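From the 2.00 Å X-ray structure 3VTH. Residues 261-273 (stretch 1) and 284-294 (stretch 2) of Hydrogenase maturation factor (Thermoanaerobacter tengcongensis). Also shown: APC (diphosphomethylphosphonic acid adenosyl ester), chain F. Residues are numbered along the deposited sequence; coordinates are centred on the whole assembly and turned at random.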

ATOM      1  N   GLU A 261      17.903 -14.657   9.004  1.00 37.02           N
ATOM      2  CA  GLU A 261      18.026 -15.062   7.610  1.00 36.94           C
ATOM      3  C   GLU A 261      18.080 -13.835   6.680  1.00 35.45           C
ATOM      4  O   GLU A 261      18.919 -13.769   5.791  1.00 35.72           O
ATOM      5  CB  GLU A 261      16.906 -16.031   7.201  1.00 36.21           C
ATOM      6  CG  GLU A 261      17.038 -16.502   5.755  1.00 39.57           C
ATOM      7  CD  GLU A 261      16.263 -17.764   5.413  1.00 42.60           C
ATOM      8  OE1 GLU A 261      15.018 -17.803   5.544  1.00 41.10           O
ATOM      9  OE2 GLU A 261      16.920 -18.728   4.973  1.00 47.50           O
ATOM     10  N   VAL A 262      17.205 -12.861   6.907  1.00 33.61           N
ATOM     11  CA  VAL A 262      17.170 -11.659   6.068  1.00 32.82           C
ATOM     12  C   VAL A 262      18.529 -10.949   6.058  1.00 33.64           C
ATOM     13  O   VAL A 262      18.999 -10.522   5.001  1.00 32.96           O
ATOM     14  CB  VAL A 262      16.041 -10.687   6.498  1.00 31.54           C
ATOM     15  CG1 VAL A 262      15.993  -9.460   5.585  1.00 30.03           C
ATOM     16  CG2 VAL A 262      14.703 -11.387   6.467  1.00 30.93           C
ATOM     17  N   LYS A 263      19.166 -10.864   7.228  1.00 35.02           N
ATOM     18  CA  LYS A 263      20.454 -10.166   7.386  1.00 36.86           C
ATOM     19  C   LYS A 263      21.597 -10.812   6.600  1.00 37.86           C
ATOM     20  O   LYS A 263      22.648 -10.183   6.416  1.00 38.15           O
ATOM     21  CB  LYS A 263      20.858 -10.085   8.864  1.00 38.59           C
ATOM     22  CG  LYS A 263      19.921  -9.283   9.757  1.00 40.06           C
ATOM     23  CD  LYS A 263      20.499  -7.938  10.078  1.00 46.09           C
ATOM     24  CE  LYS A 263      20.551  -7.714  11.587  1.00 49.56           C
ATOM     25  NZ  LYS A 263      19.196  -7.666  12.215  1.00 48.95           N
ATOM     26  N   LYS A 264      21.399 -12.055   6.153  1.00 36.97           N
ATOM     27  CA  LYS A 264      22.393 -12.734   5.308  1.00 38.83           C
ATOM     28  C   LYS A 264      22.401 -12.149   3.905  1.00 37.57           C
ATOM     29  O   LYS A 264      23.413 -12.218   3.203  1.00 38.11           O
ATOM     30  CB  LYS A 264      22.117 -14.242   5.210  1.00 39.04           C
ATOM     31  CG  LYS A 264      22.645 -15.058   6.370  1.00 43.13           C
ATOM     32  CD  LYS A 264      22.075 -16.475   6.365  1.00 46.43           C
ATOM     33  CE  LYS A 264      22.540 -17.241   7.599  1.00 50.75           C
ATOM     34  NZ  LYS A 264      21.982 -18.634   7.658  1.00 53.12           N
ATOM     35  N   TYR A 265      21.260 -11.597   3.504  1.00 35.33           N
ATOM     36  CA  TYR A 265      21.057 -11.123   2.142  1.00 35.14           C
ATOM     37  C   TYR A 265      20.897  -9.616   2.034  1.00 34.99           C
ATOM     38  O   TYR A 265      21.000  -9.054   0.934  1.00 35.00           O
ATOM     39  CB  TYR A 265      19.817 -11.777   1.540  1.00 33.96           C
ATOM     40  CG  TYR A 265      19.864 -13.278   1.494  1.00 34.27           C
ATOM     41  CD1 TYR A 265      20.478 -13.944   0.436  1.00 35.13           C
ATOM     42  CD2 TYR A 265      19.282 -14.039   2.505  1.00 36.12           C
ATOM     43  CE1 TYR A 265      20.526 -15.339   0.393  1.00 36.81           C
ATOM     44  CE2 TYR A 265      19.319 -15.444   2.474  1.00 35.80           C
ATOM     45  CZ  TYR A 265      19.942 -16.074   1.414  1.00 36.30           C
ATOM     46  OH  TYR A 265      19.962 -17.440   1.366  1.00 37.78           O
ATOM     47  N   CYS A 266      20.626  -8.961   3.160  1.00 35.06           N
ATOM     48  CA  CYS A 266      20.202  -7.567   3.140  1.00 34.60           C
ATOM     49  C   CYS A 266      20.759  -6.780   4.295  1.00 35.36           C
ATOM     50  O   CYS A 266      21.076  -7.331   5.345  1.00 35.91           O
ATOM     51  CB  CYS A 266      18.673  -7.476   3.216  1.00 33.48           C
ATOM     52  SG  CYS A 266      17.818  -8.296   1.860  1.00 34.48           S
ATOM     53  N   ILE A 267      20.864  -5.473   4.077  1.00 35.59           N
ATOM     54  CA  ILE A 267      21.072  -4.499   5.137  1.00 35.88           C
ATOM     55  C   ILE A 267      19.715  -4.288   5.798  1.00 34.07           C
ATOM     56  O   ILE A 267      18.720  -4.069   5.110  1.00 33.39           O
ATOM     57  CB  ILE A 267      21.618  -3.160   4.555  1.00 35.94           C
ATOM     58  CG1 ILE A 267      23.035  -3.375   3.991  1.00 38.12           C
ATOM     59  CG2 ILE A 267      21.568  -2.035   5.612  1.00 37.16           C
ATOM     60  CD1 ILE A 267      23.614  -2.198   3.172  1.00 39.29           C
ATOM     61  N   VAL A 268      19.670  -4.380   7.124  1.00 34.02           N
ATOM     62  CA  VAL A 268      18.418  -4.208   7.868  1.00 32.90           C
ATOM     63  C   VAL A 268      18.660  -3.266   9.047  1.00 33.57           C
ATOM     64  O   VAL A 268      19.288  -3.651  10.028  1.00 34.23           O
ATOM     65  CB  VAL A 268      17.865  -5.566   8.396  1.00 32.96           C
ATOM     66  CG1 VAL A 268      16.479  -5.390   9.051  1.00 31.97           C
ATOM     67  CG2 VAL A 268      17.791  -6.603   7.286  1.00 32.55           C
ATOM     68  N   SER A 269      18.184  -2.029   8.933  1.00 32.86           N
ATOM     69  CA  SER A 269      18.258  -1.057  10.029  1.00 33.58           C
ATOM     70  C   SER A 269      17.284  -1.418  11.154  1.00 33.34           C
ATOM     71  O   SER A 269      16.377  -2.230  10.952  1.00 31.92           O
ATOM     72  CB  SER A 269      17.908   0.335   9.500  1.00 32.93           C
ATOM     73  OG  SER A 269      16.525   0.382   9.158  1.00 32.17           O
ATOM     74  N   PRO A 270      17.437  -0.789  12.339  1.00 34.36           N
ATOM     75  CA  PRO A 270      16.422  -1.069  13.360  1.00 34.60           C
ATOM     76  C   PRO A 270      14.990  -0.691  12.938  1.00 33.09           C
ATOM     77  O   PRO A 270      14.051  -1.386  13.311  1.00 31.71           O
ATOM     78  CB  PRO A 270      16.891  -0.239  14.566  1.00 35.91           C
ATOM     79  CG  PRO A 270      18.396  -0.165  14.386  1.00 37.91           C
ATOM     80  CD  PRO A 270      18.584  -0.032  12.887  1.00 35.84           C
ATOM     81  N   GLU A 271      14.837   0.393  12.169  1.00 32.85           N
ATOM     82  CA  GLU A 271      13.517   0.830  11.696  1.00 32.12           C
ATOM     83  C   GLU A 271      12.964  -0.151  10.651  1.00 30.43           C
ATOM     84  O   GLU A 271      11.778  -0.446  10.640  1.00 29.37           O
ATOM     85  CB  GLU A 271      13.589   2.254  11.130  1.00 32.83           C
ATOM     86  CG  GLU A 271      14.123   3.339  12.118  1.00 37.29           C
ATOM     87  CD  GLU A 271      15.661   3.472  12.139  1.00 44.22           C
ATOM     88  OE1 GLU A 271      16.394   2.493  11.869  1.00 44.90           O
ATOM     89  OE2 GLU A 271      16.151   4.582  12.444  1.00 49.31           O
ATOM     90  N   GLU A 272      13.830  -0.683   9.790  1.00 30.09           N
ATOM     91  CA  GLU A 272      13.419  -1.731   8.844  1.00 29.33           C
ATOM     92  C   GLU A 272      13.058  -3.036   9.547  1.00 29.32           C
ATOM     93  O   GLU A 272      12.101  -3.723   9.167  1.00 28.72           O
ATOM     94  CB  GLU A 272      14.504  -1.963   7.790  1.00 29.66           C
ATOM     95  CG  GLU A 272      14.563  -0.865   6.721  1.00 29.71           C
ATOM     96  CD  GLU A 272      15.893  -0.858   5.946  1.00 31.24           C
ATOM     97  OE1 GLU A 272      16.908  -1.329   6.492  1.00 32.67           O
ATOM     98  OE2 GLU A 272      15.931  -0.375   4.791  1.00 30.24           O
ATOM     99  N   GLU A 273      13.825  -3.387  10.576  1.00 30.15           N
ATOM    100  CA  GLU A 273      13.505  -4.562  11.374  1.00 30.70           C
ATOM    101  C   GLU A 273      12.123  -4.436  12.018  1.00 29.66           C
ATOM    102  O   GLU A 273      11.372  -5.404  12.067  1.00 29.02           O
ATOM    103  CB  GLU A 273      14.579  -4.787  12.439  1.00 32.09           C
ATOM    104  CG  GLU A 273      14.330  -5.980  13.311  1.00 34.92           C
ATOM    105  CD  GLU A 273      15.578  -6.432  14.083  1.00 37.22           C
ATOM    106  OE1 GLU A 273      16.683  -5.923  13.825  1.00 39.06           O
ATOM    107  OE2 GLU A 273      15.438  -7.308  14.945  1.00 39.03           O
ATOM    108  N   VAL A 284       9.099  -5.776   2.760  1.00 22.81           N
ATOM    109  CA  VAL A 284       9.872  -4.565   3.001  1.00 23.33           C
ATOM    110  C   VAL A 284      11.011  -4.541   1.988  1.00 23.58           C
ATOM    111  O   VAL A 284      11.712  -5.536   1.829  1.00 23.36           O
ATOM    112  CB  VAL A 284      10.460  -4.527   4.443  1.00 23.92           C
ATOM    113  CG1 VAL A 284      11.281  -3.242   4.692  1.00 24.30           C
ATOM    114  CG2 VAL A 284       9.355  -4.685   5.505  1.00 24.22           C
ATOM    115  N   LEU A 285      11.199  -3.398   1.330  1.00 23.87           N
ATOM    116  CA  LEU A 285      12.289  -3.246   0.369  1.00 25.10           C
ATOM    117  C   LEU A 285      13.577  -2.929   1.105  1.00 25.94           C
ATOM    118  O   LEU A 285      13.669  -1.933   1.830  1.00 26.35           O
ATOM    119  CB  LEU A 285      11.979  -2.161  -0.677  1.00 24.46           C
ATOM    120  CG  LEU A 285      10.656  -2.358  -1.436  1.00 24.65           C
ATOM    121  CD1 LEU A 285      10.501  -1.271  -2.463  1.00 25.72           C
ATOM    122  CD2 LEU A 285      10.555  -3.757  -2.095  1.00 24.75           C
ATOM    123  N   LEU A 286      14.580  -3.772   0.878  1.00 26.90           N
ATOM    124  CA  LEU A 286      15.837  -3.729   1.624  1.00 27.82           C
ATOM    125  C   LEU A 286      17.015  -3.735   0.670  1.00 29.09           C
ATOM    126  O   LEU A 286      16.965  -4.424  -0.343  1.00 29.07           O
ATOM    127  CB  LEU A 286      15.935  -4.965   2.539  1.00 27.50           C
ATOM    128  CG  LEU A 286      14.860  -5.133   3.619  1.00 27.94           C
ATOM    129  CD1 LEU A 286      15.005  -6.506   4.255  1.00 28.22           C
ATOM    130  CD2 LEU A 286      14.940  -4.034   4.690  1.00 26.78           C
ATOM    131  N   LYS A 287      18.074  -2.986   0.996  1.00 29.89           N
ATOM    132  CA  LYS A 287      19.293  -2.994   0.187  1.00 31.86           C
ATOM    133  C   LYS A 287      20.006  -4.332   0.304  1.00 32.09           C
ATOM    134  O   LYS A 287      20.183  -4.857   1.416  1.00 32.23           O
ATOM    135  CB  LYS A 287      20.239  -1.856   0.597  1.00 33.29           C
ATOM    136  CG  LYS A 287      19.709  -0.442   0.271  1.00 36.56           C
ATOM    137  CD  LYS A 287      19.866  -0.073  -1.227  1.00 40.18           C
ATOM    138  CE  LYS A 287      19.359   1.351  -1.500  1.00 43.07           C
ATOM    139  NZ  LYS A 287      19.552   1.786  -2.920  1.00 45.52           N
ATOM    140  N   LYS A 288      20.423  -4.871  -0.842  1.00 32.57           N
ATOM    141  CA  LYS A 288      21.125  -6.161  -0.919  1.00 33.53           C
ATOM    142  C   LYS A 288      22.522  -6.046  -0.319  1.00 34.93           C
ATOM    143  O   LYS A 288      23.226  -5.068  -0.570  1.00 35.47           O
ATOM    144  CB  LYS A 288      21.277  -6.605  -2.377  1.00 34.05           C
ATOM    145  CG  LYS A 288      19.988  -7.016  -3.093  1.00 33.91           C
ATOM    146  CD  LYS A 288      20.327  -7.233  -4.585  1.00 34.64           C
ATOM    147  CE  LYS A 288      19.157  -7.819  -5.355  1.00 31.18           C
ATOM    148  NZ  LYS A 288      19.504  -7.912  -6.781  1.00 32.91           N
ATOM    149  N   LYS A 289      22.923  -7.044   0.463  1.00 35.78           N
ATOM    150  CA  LYS A 289      24.312  -7.157   0.932  1.00 37.71           C
ATOM    151  C   LYS A 289      24.621  -8.585   1.334  1.00 38.87           C
ATOM    152  O   LYS A 289      23.827  -9.215   2.027  1.00 37.41           O
ATOM    153  CB  LYS A 289      24.587  -6.218   2.118  1.00 37.96           C
ATOM    154  CG  LYS A 289      26.027  -6.320   2.690  1.00 40.02           C
ATOM    155  CD  LYS A 289      26.283  -5.357   3.866  1.00 41.50           C
ATOM    156  CE  LYS A 289      25.522  -5.772   5.144  1.00 41.01           C
ATOM    157  NZ  LYS A 289      25.973  -7.084   5.670  1.00 41.50           N
ATOM    158  N   GLY A 290      25.782  -9.078   0.908  1.00 41.00           N
ATOM    159  CA  GLY A 290      26.281 -10.378   1.347  1.00 43.96           C
ATOM    160  C   GLY A 290      25.930 -11.502   0.389  1.00 45.12           C
ATOM    161  O   GLY A 290      26.357 -11.494  -0.765  1.00 45.83           O
ATOM    162  N   GLU A 291      25.166 -12.476   0.883  1.00 44.96           N
ATOM    163  CA  GLU A 291      24.750 -13.635   0.089  1.00 45.95           C
ATOM    164  C   GLU A 291      23.724 -13.267  -0.983  1.00 44.24           C
ATOM    165  O   GLU A 291      22.984 -12.271  -0.853  1.00 42.74           O
ATOM    166  CB  GLU A 291      24.158 -14.719   0.995  1.00 46.27           C
ATOM    167  CG  GLU A 291      25.183 -15.536   1.768  1.00 51.59           C
ATOM    168  CD  GLU A 291      24.558 -16.791   2.347  1.00 56.12           C
ATOM    169  OE1 GLU A 291      24.725 -17.865   1.732  1.00 59.63           O
ATOM    170  OE2 GLU A 291      23.861 -16.703   3.388  1.00 57.74           O
ATOM    171  N   LYS A 292      23.670 -14.089  -2.026  1.00 44.31           N
ATOM    172  CA  LYS A 292      22.818 -13.832  -3.185  1.00 43.55           C
ATOM    173  C   LYS A 292      21.729 -14.886  -3.340  1.00 41.69           C
ATOM    174  O   LYS A 292      21.980 -16.061  -3.143  1.00 41.63           O
ATOM    175  CB  LYS A 292      23.668 -13.797  -4.459  1.00 45.40           C
ATOM    176  CG  LYS A 292      24.445 -12.502  -4.658  1.00 48.76           C
ATOM    177  CD  LYS A 292      25.093 -12.477  -6.039  1.00 52.54           C
ATOM    178  CE  LYS A 292      26.013 -11.291  -6.187  1.00 56.02           C
ATOM    179  NZ  LYS A 292      27.343 -11.577  -5.581  1.00 59.64           N
ATOM    180  N   LEU A 293      20.518 -14.451  -3.688  1.00 39.61           N
ATOM    181  CA  LEU A 293      19.464 -15.376  -4.099  1.00 38.18           C
ATOM    182  C   LEU A 293      19.694 -15.777  -5.570  1.00 39.26           C
ATOM    183  O   LEU A 293      20.674 -15.347  -6.184  1.00 39.42           O
ATOM    184  CB  LEU A 293      18.078 -14.759  -3.866  1.00 36.48           C
ATOM    185  CG  LEU A 293      17.711 -14.370  -2.427  1.00 34.74           C
ATOM    186  CD1 LEU A 293      16.365 -13.613  -2.345  1.00 34.07           C
ATOM    187  CD2 LEU A 293      17.698 -15.580  -1.488  1.00 33.67           C
ATOM    188  N   ALA A 294      18.809 -16.608  -6.120  1.00 39.05           N
ATOM    189  CA  ALA A 294      18.942 -17.096  -7.499  1.00 40.39           C
ATOM    190  C   ALA A 294      18.816 -15.965  -8.518  1.00 40.13           C
ATOM    191  O   ALA A 294      18.218 -14.931  -8.223  1.00 38.71           O
ATOM    192  CB  ALA A 294      17.887 -18.152  -7.777  1.00 40.22           C
TER
HETATM  193  PG  APC F 804       1.138  -9.293 -11.557  1.00 34.95           P
HETATM  194  O1G APC F 804       0.721 -10.160 -10.396  1.00 33.49           O
HETATM  195  O2G APC F 804       2.331  -9.853 -12.292  1.00 35.90           O
HETATM  196  O3G APC F 804       0.019  -8.900 -12.477  1.00 32.93           O
HETATM  197  PB  APC F 804       2.266  -7.542  -9.563  1.00 35.10           P
HETATM  198  O1B APC F 804       1.134  -7.641  -8.589  1.00 33.46           O
HETATM  199  O2B APC F 804       2.897  -6.169  -9.677  1.00 37.17           O
HETATM  200  O3B APC F 804       1.656  -7.861 -11.018  1.00 34.11           O
HETATM  201  PA  APC F 804       3.632  -9.539  -7.558  1.00 31.84           P
HETATM  202  O1A APC F 804       4.855 -10.427  -7.535  1.00 30.81           O
HETATM  203  O2A APC F 804       2.365 -10.190  -7.136  1.00 32.04           O
HETATM  204  C3A APC F 804       3.531  -8.816  -9.240  1.00 33.51           C
HETATM  205  O5' APC F 804       3.811  -8.290  -6.554  1.00 31.44           O
HETATM  206  C5' APC F 804       5.025  -7.981  -5.875  1.00 32.54           C
HETATM  207  C4' APC F 804       5.244  -6.472  -5.948  1.00 31.97           C
HETATM  208  O4' APC F 804       6.399  -6.183  -5.152  1.00 32.31           O
HETATM  209  C3' APC F 804       5.549  -6.035  -7.383  1.00 33.10           C
HETATM  210  O3' APC F 804       4.895  -4.798  -7.716  1.00 35.70           O
HETATM  211  C2' APC F 804       7.046  -5.798  -7.368  1.00 32.89           C
HETATM  212  O2' APC F 804       7.473  -4.884  -8.396  1.00 32.50           O
HETATM  213  C1' APC F 804       7.291  -5.377  -5.920  1.00 30.60           C
HETATM  214  N9  APC F 804       8.686  -5.690  -5.631  1.00 30.91           N
HETATM  215  C8  APC F 804       9.232  -6.914  -5.392  1.00 31.18           C
HETATM  216  N7  APC F 804      10.572  -6.794  -5.219  1.00 31.40           N
HETATM  217  C5  APC F 804      10.882  -5.487  -5.354  1.00 30.05           C
HETATM  218  C6  APC F 804      12.108  -4.661  -5.302  1.00 30.82           C
HETATM  219  N6  APC F 804      13.310  -5.220  -5.052  1.00 32.22           N
HETATM  220  N1  APC F 804      11.986  -3.331  -5.507  1.00 30.61           N
HETATM  221  C2  APC F 804      10.795  -2.742  -5.742  1.00 31.61           C
HETATM  222  N3  APC F 804       9.634  -3.414  -5.814  1.00 28.96           N
HETATM  223  C4  APC F 804       9.631  -4.763  -5.626  1.00 29.83           C
HETATM  224  O   HOH W   1      24.388  -9.091   4.697  1.00 22.37           O
HETATM  225  O   HOH W   2      21.491 -10.238  -1.630  1.00 23.05           O
HETATM  226  O   HOH W   3      22.984  -7.307   7.213  1.00 20.69           O
HETATM  227  O   HOH W   4      17.990  -1.924   3.719  1.00 17.60           O
HETATM  228  O   HOH W   5      13.616   0.226   3.497  1.00 19.94           O

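The most unusual feature of this contact is the way the residues from K264 to I267 are paired with a later segment of the same chain, joined to it by a single β-bridge, C266 with K288: two carbonyls and one amide of stretch 1 pair directly with stretch 2. K264 O accepts from E291 N at 2.9 Å, Y265 O accepts from K289 N at 2.8 Å, and I267 N returns the favour to K287 O at 2.8 Å. At the bridge, C266 CA and K288 CA lie 4.4 Å apart; C266 CA also approaches K287 O at 3.2 Å, a CA-H...O contact. The principle is general: backbone groups left without helical partners can be satisfied by a neighbouring segment, with water filling gaps.

Glycine suits G290 doubly. Its phi/psi of 95/-118 would jam a CB against the preceding carbonyl, and a CB on G290 would also lie 2.8 Å from K264 O.

Beside the bridge, the side chains form an apolar core. L286 points toward stretch 1, bringing L286 CD1 to 3.4 Å from V262 CG1 and L286 CB to 3.8 Å from C266 CB; V262 and C266 meet the leucine with apolar side-chain atoms. Y265 starts away from stretch 2, yet its m rotamer brings the ring back, and L293 CD2 sits over one face, 3.8 Å from the centroid of the Y265 ring.

Water completes the polar fit. Water 4 donates to I267 O and E272 OE2 and accepts from K287 N, extending the pairing where direct bonds stop. E272 is buried, but its carboxylate is well supplied: S269 N donates to E272 OE1 at 2.8 Å, and waters 4 and 5 donate to E272 OE2. E272 N donates to S269 OG at 3.0 Å, the capping bond of the second helix. At the exposed margin, K289 packs its CE 3.6 Å from I267 CG1 while its NZ donates to water 1.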